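Local coordinates for protein 2-C-methyl-D-erythritol 4-phosphate cytidylyltransferase (Neisseria gonorrhoeae, PDB 1VGW) that probably catalyses the transfer of the cytidylyl group of CTP to 2-C-methyl-D-erythritol 4-phosphate, releasing diphosphate in an early step of isoprenoid biosynthesis, at residues Asp61-Ala64 against Asp65-Gln68; Gly32-Thr35 against Val36-Val40; Arg148-Gly152 against Gln153-Thr157. One frame throughout, in Å; residues are numbered along the deposited sequence.

Contacts 1 and 2 are partly buried neighbours on the same side of the fold, near the predicted transition-state stabiliser K26. Each forms the first turn of a helix, 63-70 and 36-45, touching where F63 CE2 lies 3.3 Å from T35 CG2. Both helix starts are capped by side-chain oxygens through weak bonds, but contact 1 uses an aspartate and adds an aromatic ring on aliphatic carbons, whereas contact 2 uses a threonine hydroxyl shared with a glutamate, plus a lysine over a histidine. Contact 3 differs: a beta hairpin on its own subunit's surface, its centre about 44 and 39 Å from those of contacts 1 and 2, held by backbone bonds and lying against the second subunit.

Contact 1: residues Asp61-Ala64 against Asp65-Gln68; sequences DTFA and DKVQ
The first turn of helix 63-70 brings the ring of F63 against the aliphatic chain of K66. With F63 CG anti to its own N (chi1 -173°), the ring is swung back toward the following turn and meets the lysine at about a right angle. F63 CE1 is 3.6 Å from K66 CD, and CD1 is equally near, so K66 CD lies obliquely against the CD1-CE1 bond of the ring, while the ammonium end leads away. V67 reaches the same ring obliquely, CG2 lying 4.3 Å from F63 CD2. Y28 meets F63 edge-to-face, and T35 and E38 of the neighbouring helix start also pack on it. Here the chain has left strand 52-56 and enters the helix of a beta-alpha-beta unit that goes on to strand 75-77. D61 caps the entry: its OD2 accepts a weak bond from A64 N, 3.4 Å away, while its OD1 is held by Y28 OH. Behind the cap, D65 N donates to T62 O at 3.0 Å. The i to i+4 helix bonds follow, V67 N to F63 O at 3.3 Å and Q68 N to A64 O at 3.0 Å. D65 OD1 comes within 3.2 Å of T62 O, two acceptors that do not bond; OD1 has its partner in K78, a salt bridge.

Contact 2: residues Gly32-Thr35 against Val36-Val40; sequences GSKT and VLEHV
K34 folds back over H39 because its chain bends at chi2 (135°) and again at chi3 (58°), which lays CE on one face of the imidazole. This is a CH-pi contact: K34 CE is 3.5 Å from the centroid of the H39 ring, offset toward the rim, and the lysine crosses the histidine at about a right angle. K34 CB lies over the same face, 3.6 Å from H39 NE2. That nitrogen also bonds to I31 O, which helps to fix the rotation of the ring. In T35, chi1 of 42° places OG1 between the backbone N and the carbonyl carbon, from where it faces the opening helix. T35 is the N-cap of helix 36-45, which follows strand 7-12 and the loop after it. Its hydroxyl works both ways: OG1 accepts a weak bond from E38 N at 3.4 Å and donates to E38 OE2 at 3.0 Å. The carboxylate is met on its anti side, slightly out of its plane, so the glutamate is held against its own helix start, where a negative charge is probably favoured. One residue later H39 N donates to T35 O at 3.1 Å, and H39 CD2 also lies close to that oxygen, 3.0 Å away. V36, whose side chain packs on V29 and C115, is about 7 Å from the side chain of K26, a predicted transition-state stabiliser.

Contact 3: residues Arg148-Gly152 against Gln153-Thr157; sequences RAESG and QISAT
Three backbone bonds tie R148-E150 to Q153-A156. The straightest runs from S155 N to R148 O, 2.8 Å long with an angle of 176° at the hydrogen. R148 N gives an equally short bond to A156 O, 2.8 Å, so R148 is gripped through both its amide and its carbonyl. Nearer the turn, E150 N donates to Q153 O at 2.9 Å, almost in line with the carbonyl bond. Weaker CA-H...O contacts fill in between: A149 CA lies 3.3 Å from Q153 O, and I154 CA 3.5 Å from R148 O. The segments make up the turn and the adjoining strand ends of a beta hairpin, strands 146-149 and 154-158, in the arm that IspD enzymes extend toward the partner subunit. A149 and I154 form a non-hydrogen-bonded antiparallel pair, but the register then slips by one residue: S155 and A156 both face R148, a classic beta bulge. G152 turns the chain with a positive phi of 90°, a conformation readily adopted by a residue without a side chain. The bulge directs S155 CB at the opposite chain, where its side chain is packed against E150, OG lying 3.7 Å from E150 OE2. On the face shared by R148 and A156 their CB atoms meet at 4.0 Å, while the guanidinium leads away, its chain bent at chi3. The other face, with A149 and I154, packs on L205 and E197 of the second subunit. R148 also pairs in an antiparallel ladder with a strand of that subunit, so the sheet continues across the interface, and E150 OE1 makes a long, weak ion pair with R202 of the same neighbour.

Contact 1: residues Asp61-Ala64 against Asp65-Gln68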
loop_
_atom_site.group_PDB
_atom_site.type_symbol
_atom_site.label_atom_id
_atom_site.label_comp_id
_atom_site.label_asym_id
_atom_site.label_seq_id
_atom_site.Cartn_x
_atom_site.Cartn_y
_atom_site.Cartn_z
ATOM N N ASP B 61 -9.051 -30.624 0.647
ATOM C CA ASP B 61 -9.949 -29.621 1.186
ATOM C C ASP B 61 -11.359 -30.169 1.385
ATOM O O ASP B 61 -11.925 -30.729 0.444
ATOM C CB ASP B 61 -9.996 -28.363 0.322
ATOM C CG ASP B 61 -10.666 -27.185 0.998
ATOM O OD1 ASP B 61 -10.560 -26.049 0.471
ATOM O OD2 ASP B 61 -11.297 -27.357 2.071
ATOM N N THR B 62 -11.917 -29.918 2.562
ATOM C CA THR B 62 -13.241 -30.357 2.936
ATOM C C THR B 62 -14.228 -29.221 3.102
ATOM O O THR B 62 -15.357 -29.333 2.560
ATOM C CB THR B 62 -13.243 -31.253 4.197
ATOM O OG1 THR B 62 -12.530 -30.610 5.276
ATOM C CG2 THR B 62 -12.585 -32.591 3.880
ATOM N N PHE B 63 -13.800 -28.057 3.604
ATOM C CA PHE B 63 -14.709 -26.930 3.803
ATOM C C PHE B 63 -15.293 -26.444 2.473
ATOM O O PHE B 63 -16.386 -25.870 2.473
ATOM C CB PHE B 63 -14.134 -25.775 4.593
ATOM C CG PHE B 63 -15.092 -24.667 4.954
ATOM C CD1 PHE B 63 -16.147 -24.892 5.829
ATOM C CD2 PHE B 63 -14.939 -23.387 4.447
ATOM C CE1 PHE B 63 -17.037 -23.882 6.164
ATOM C CE2 PHE B 63 -15.824 -22.378 4.772
ATOM C CZ PHE B 63 -16.879 -22.619 5.630
ATOM N N ALA B 64 -14.603 -26.751 1.387
ATOM C CA ALA B 64 -14.995 -26.455 0.036
ATOM C C ALA B 64 -16.368 -27.035 -0.308
ATOM O O ALA B 64 -17.145 -26.334 -0.964
ATOM C CB ALA B 64 -13.928 -26.923 -0.942
ATOM N N ASP B 65 -16.713 -28.212 0.192
ATOM C CA ASP B 65 -18.022 -28.825 -0.005
ATOM C C ASP B 65 -19.120 -27.908 0.537
ATOM O O ASP B 65 -20.167 -27.694 -0.061
ATOM C CB ASP B 65 -18.123 -30.169 0.709
ATOM C CG ASP B 65 -17.145 -31.209 0.242
ATOM O OD1 ASP B 65 -16.022 -30.859 -0.184
ATOM O OD2 ASP B 65 -17.469 -32.422 0.299
ATOM N N LYS B 66 -18.854 -27.309 1.703
ATOM C CA LYS B 66 -19.835 -26.392 2.282
ATOM C C LYS B 66 -20.019 -25.176 1.380
ATOM O O LYS B 66 -21.143 -24.696 1.205
ATOM C CB LYS B 66 -19.476 -25.989 3.702
ATOM C CG LYS B 66 -19.545 -27.138 4.706
ATOM C CD LYS B 66 -19.282 -26.659 6.136
ATOM C CE LYS B 66 -19.224 -27.853 7.088
ATOM N NZ LYS B 66 -19.809 -27.546 8.420
ATOM N N VAL B 67 -18.923 -24.703 0.783
ATOM C CA VAL B 67 -18.967 -23.547 -0.123
ATOM C C VAL B 67 -19.884 -23.849 -1.304
ATOM O O VAL B 67 -20.781 -23.104 -1.665
ATOM C CB VAL B 67 -17.566 -23.195 -0.642
ATOM C CG1 VAL B 67 -17.582 -21.959 -1.531
ATOM C CG2 VAL B 67 -16.599 -22.959 0.521
ATOM N N GLN B 68 -19.771 -25.086 -1.812
ATOM C CA GLN B 68 -20.585 -25.504 -2.922
ATOM C C GLN B 68 -22.076 -25.393 -2.674
ATOM O O GLN B 68 -22.804 -24.997 -3.595
ATOM C CB GLN B 68 -20.211 -26.897 -3.437
ATOM C CG GLN B 68 -21.063 -27.283 -4.661
ATOM C CD GLN B 68 -20.646 -26.579 -5.934
ATOM O OE1 GLN B 68 -19.814 -27.051 -6.707
ATOM N NE2 GLN B 68 -21.232 -25.397 -6.189
#

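Contact 2: residues Gly32-Thr35 against Val36-Val40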
loop_
_atom_site.group_PDB
_atom_site.type_symbol
_atom_site.label_atom_id
_atom_site.label_comp_id
_atom_site.label_asym_id
_atom_site.label_seq_id
_atom_site.Cartn_x
_atom_site.Cartn_y
_atom_site.Cartn_z
ATOM N N GLY B 32 -17.867 -11.477 10.067
ATOM C CA GLY B 32 -19.318 -11.202 9.924
ATOM C C GLY B 32 -20.012 -12.573 10.042
ATOM O O GLY B 32 -19.844 -13.224 11.075
ATOM N N SER B 33 -20.639 -13.025 8.970
ATOM C CA SER B 33 -21.311 -14.320 9.001
ATOM C C SER B 33 -20.867 -15.206 7.854
ATOM O O SER B 33 -21.613 -16.117 7.452
ATOM C CB SER B 33 -22.826 -14.077 8.940
ATOM O OG SER B 33 -23.178 -13.333 7.781
ATOM N N LYS B 34 -19.696 -14.921 7.279
ATOM C CA LYS B 34 -19.201 -15.643 6.108
ATOM C C LYS B 34 -17.684 -15.778 6.116
ATOM O O LYS B 34 -16.979 -14.954 6.693
ATOM C CB LYS B 34 -19.571 -14.833 4.834
ATOM C CG LYS B 34 -21.026 -14.816 4.464
ATOM C CD LYS B 34 -21.531 -13.434 4.088
ATOM C CE LYS B 34 -20.761 -12.842 2.926
ATOM N NZ LYS B 34 -21.293 -11.522 2.473
ATOM N N THR B 35 -17.157 -16.803 5.456
ATOM C CA THR B 35 -15.713 -16.935 5.329
ATOM C C THR B 35 -15.226 -15.875 4.322
ATOM O O THR B 35 -16.048 -15.234 3.664
ATOM C CB THR B 35 -15.287 -18.324 4.848
ATOM O OG1 THR B 35 -16.160 -18.780 3.795
ATOM C CG2 THR B 35 -15.327 -19.328 5.995
ATOM N N VAL B 36 -13.913 -15.690 4.238
ATOM C CA VAL B 36 -13.319 -14.739 3.287
ATOM C C VAL B 36 -13.695 -15.195 1.865
ATOM O O VAL B 36 -14.183 -14.431 1.065
ATOM C CB VAL B 36 -11.792 -14.673 3.394
ATOM C CG1 VAL B 36 -11.202 -13.488 2.641
ATOM C CG2 VAL B 36 -11.343 -14.642 4.854
ATOM N N LEU B 37 -13.549 -16.490 1.599
ATOM C CA LEU B 37 -13.899 -17.039 0.316
ATOM C C LEU B 37 -15.349 -16.747 -0.073
ATOM O O LEU B 37 -15.577 -16.120 -1.114
ATOM C CB LEU B 37 -13.639 -18.545 0.203
ATOM C CG LEU B 37 -13.739 -19.045 -1.262
ATOM C CD1 LEU B 37 -12.779 -18.245 -2.137
ATOM C CD2 LEU B 37 -13.392 -20.518 -1.356
ATOM N N GLU B 38 -16.293 -17.038 0.835
ATOM C CA GLU B 38 -17.702 -16.784 0.551
ATOM C C GLU B 38 -17.943 -15.310 0.278
ATOM O O GLU B 38 -18.847 -14.959 -0.459
ATOM C CB GLU B 38 -18.597 -17.256 1.679
ATOM C CG GLU B 38 -18.849 -18.747 1.721
ATOM C CD GLU B 38 -19.683 -19.103 2.960
ATOM O OE1 GLU B 38 -20.913 -18.966 2.927
ATOM O OE2 GLU B 38 -19.045 -19.495 3.968
ATOM N N HIS B 39 -17.162 -14.446 0.923
ATOM C CA HIS B 39 -17.259 -13.021 0.672
ATOM C C HIS B 39 -16.788 -12.718 -0.769
ATOM O O HIS B 39 -17.364 -11.843 -1.404
ATOM C CB HIS B 39 -16.388 -12.212 1.613
ATOM C CG HIS B 39 -17.027 -11.918 2.930
ATOM N ND1 HIS B 39 -18.069 -11.019 3.050
ATOM C CD2 HIS B 39 -16.766 -12.395 4.172
ATOM C CE1 HIS B 39 -18.420 -10.954 4.327
ATOM N NE2 HIS B 39 -17.648 -11.773 5.018
ATOM N N VAL B 40 -15.703 -13.380 -1.185
ATOM C CA VAL B 40 -15.178 -13.162 -2.527
ATOM C C VAL B 40 -16.139 -13.681 -3.617
ATOM O O VAL B 40 -16.325 -13.013 -4.635
ATOM C CB VAL B 40 -13.779 -13.738 -2.757
ATOM C CG1 VAL B 40 -13.466 -13.766 -4.278
ATOM C CG2 VAL B 40 -12.713 -12.834 -2.141
#

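Contact 3: residues Arg148-Gly152 against Gln153-Thr157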
loop_
_atom_site.group_PDB
_atom_site.type_symbol
_atom_site.label_atom_id
_atom_site.label_comp_id
_atom_site.label_asym_id
_atom_site.label_seq_id
_atom_site.Cartn_x
_atom_site.Cartn_y
_atom_site.Cartn_z
ATOM N N ARG B 148 15.973 0.564 -1.431
ATOM C CA ARG B 148 16.541 -0.793 -1.489
ATOM C C ARG B 148 17.291 -1.033 -0.155
ATOM O O ARG B 148 17.981 -0.156 0.387
ATOM C CB ARG B 148 17.545 -0.892 -2.645
ATOM C CG ARG B 148 17.801 -2.242 -3.240
ATOM C CD ARG B 148 18.805 -2.185 -4.433
ATOM N NE ARG B 148 18.126 -1.732 -5.658
ATOM C CZ ARG B 148 17.210 -2.483 -6.291
ATOM N NH1 ARG B 148 16.863 -3.695 -5.887
ATOM N NH2 ARG B 148 16.598 -1.987 -7.353
ATOM N N ALA B 149 17.183 -2.211 0.398
ATOM C CA ALA B 149 17.796 -2.590 1.642
ATOM C C ALA B 149 18.945 -3.582 1.518
ATOM O O ALA B 149 18.828 -4.582 0.790
ATOM C CB ALA B 149 16.716 -3.333 2.485
ATOM N N GLU B 150 19.998 -3.393 2.325
ATOM C CA GLU B 150 21.058 -4.398 2.338
ATOM C C GLU B 150 20.935 -5.290 3.547
ATOM O O GLU B 150 20.604 -6.508 3.361
ATOM C CB GLU B 150 22.432 -3.894 1.995
ATOM C CG GLU B 150 22.914 -4.420 0.631
ATOM C CD GLU B 150 24.148 -3.774 0.070
ATOM O OE1 GLU B 150 25.213 -3.761 0.750
ATOM O OE2 GLU B 150 24.086 -3.308 -1.108
ATOM N N SER B 151 21.029 -4.859 4.767
ATOM C CA SER B 151 20.814 -5.852 5.878
ATOM C C SER B 151 20.093 -5.078 7.004
ATOM O O SER B 151 20.718 -4.801 8.035
ATOM C CB SER B 151 22.162 -6.307 6.400
ATOM O OG SER B 151 22.626 -7.478 5.842
ATOM N N GLY B 152 18.922 -4.560 6.666
ATOM C CA GLY B 152 18.156 -3.711 7.561
ATOM C C GLY B 152 18.500 -2.249 7.386
ATOM O O GLY B 152 18.034 -1.439 8.194
ATOM N N GLN B 153 19.330 -1.875 6.403
ATOM C CA GLN B 153 19.661 -0.478 6.165
ATOM C C GLN B 153 19.426 -0.081 4.694
ATOM O O GLN B 153 19.613 -0.898 3.814
ATOM C CB GLN B 153 21.120 -0.176 6.508
ATOM C CG GLN B 153 21.569 -0.571 7.895
ATOM C CD GLN B 153 23.060 -0.415 8.111
ATOM O OE1 GLN B 153 23.490 -0.132 9.228
ATOM N NE2 GLN B 153 23.862 -0.580 7.062
ATOM N N ILE B 154 19.200 1.200 4.426
ATOM C CA ILE B 154 19.000 1.736 3.121
ATOM C C ILE B 154 20.328 1.737 2.340
ATOM O O ILE B 154 21.237 2.462 2.729
ATOM C CB ILE B 154 18.486 3.190 3.116
ATOM C CG1 ILE B 154 17.100 3.330 3.743
ATOM C CG2 ILE B 154 18.514 3.755 1.689
ATOM C CD1 ILE B 154 16.702 4.785 3.982
ATOM N N SER B 155 20.333 1.117 1.157
ATOM C CA SER B 155 21.501 1.061 0.320
ATOM C C SER B 155 21.290 1.882 -0.946
ATOM O O SER B 155 22.265 2.231 -1.594
ATOM C CB SER B 155 22.015 -0.312 -0.023
ATOM O OG SER B 155 21.171 -1.103 -0.815
ATOM N N ALA B 156 20.065 2.351 -1.119
ATOM C CA ALA B 156 19.733 3.165 -2.269
ATOM C C ALA B 156 18.293 3.658 -2.241
ATOM O O ALA B 156 17.404 3.001 -1.687
ATOM C CB ALA B 156 19.886 2.272 -3.543
ATOM N N THR B 157 18.088 4.825 -2.855
ATOM C CA THR B 157 16.701 5.275 -3.070
ATOM C C THR B 157 16.381 4.922 -4.539
ATOM O O THR B 157 17.151 5.337 -5.432
ATOM C CB THR B 157 16.611 6.791 -2.850
ATOM O OG1 THR B 157 16.493 7.035 -1.427
ATOM C CG2 THR B 157 15.439 7.412 -3.562
#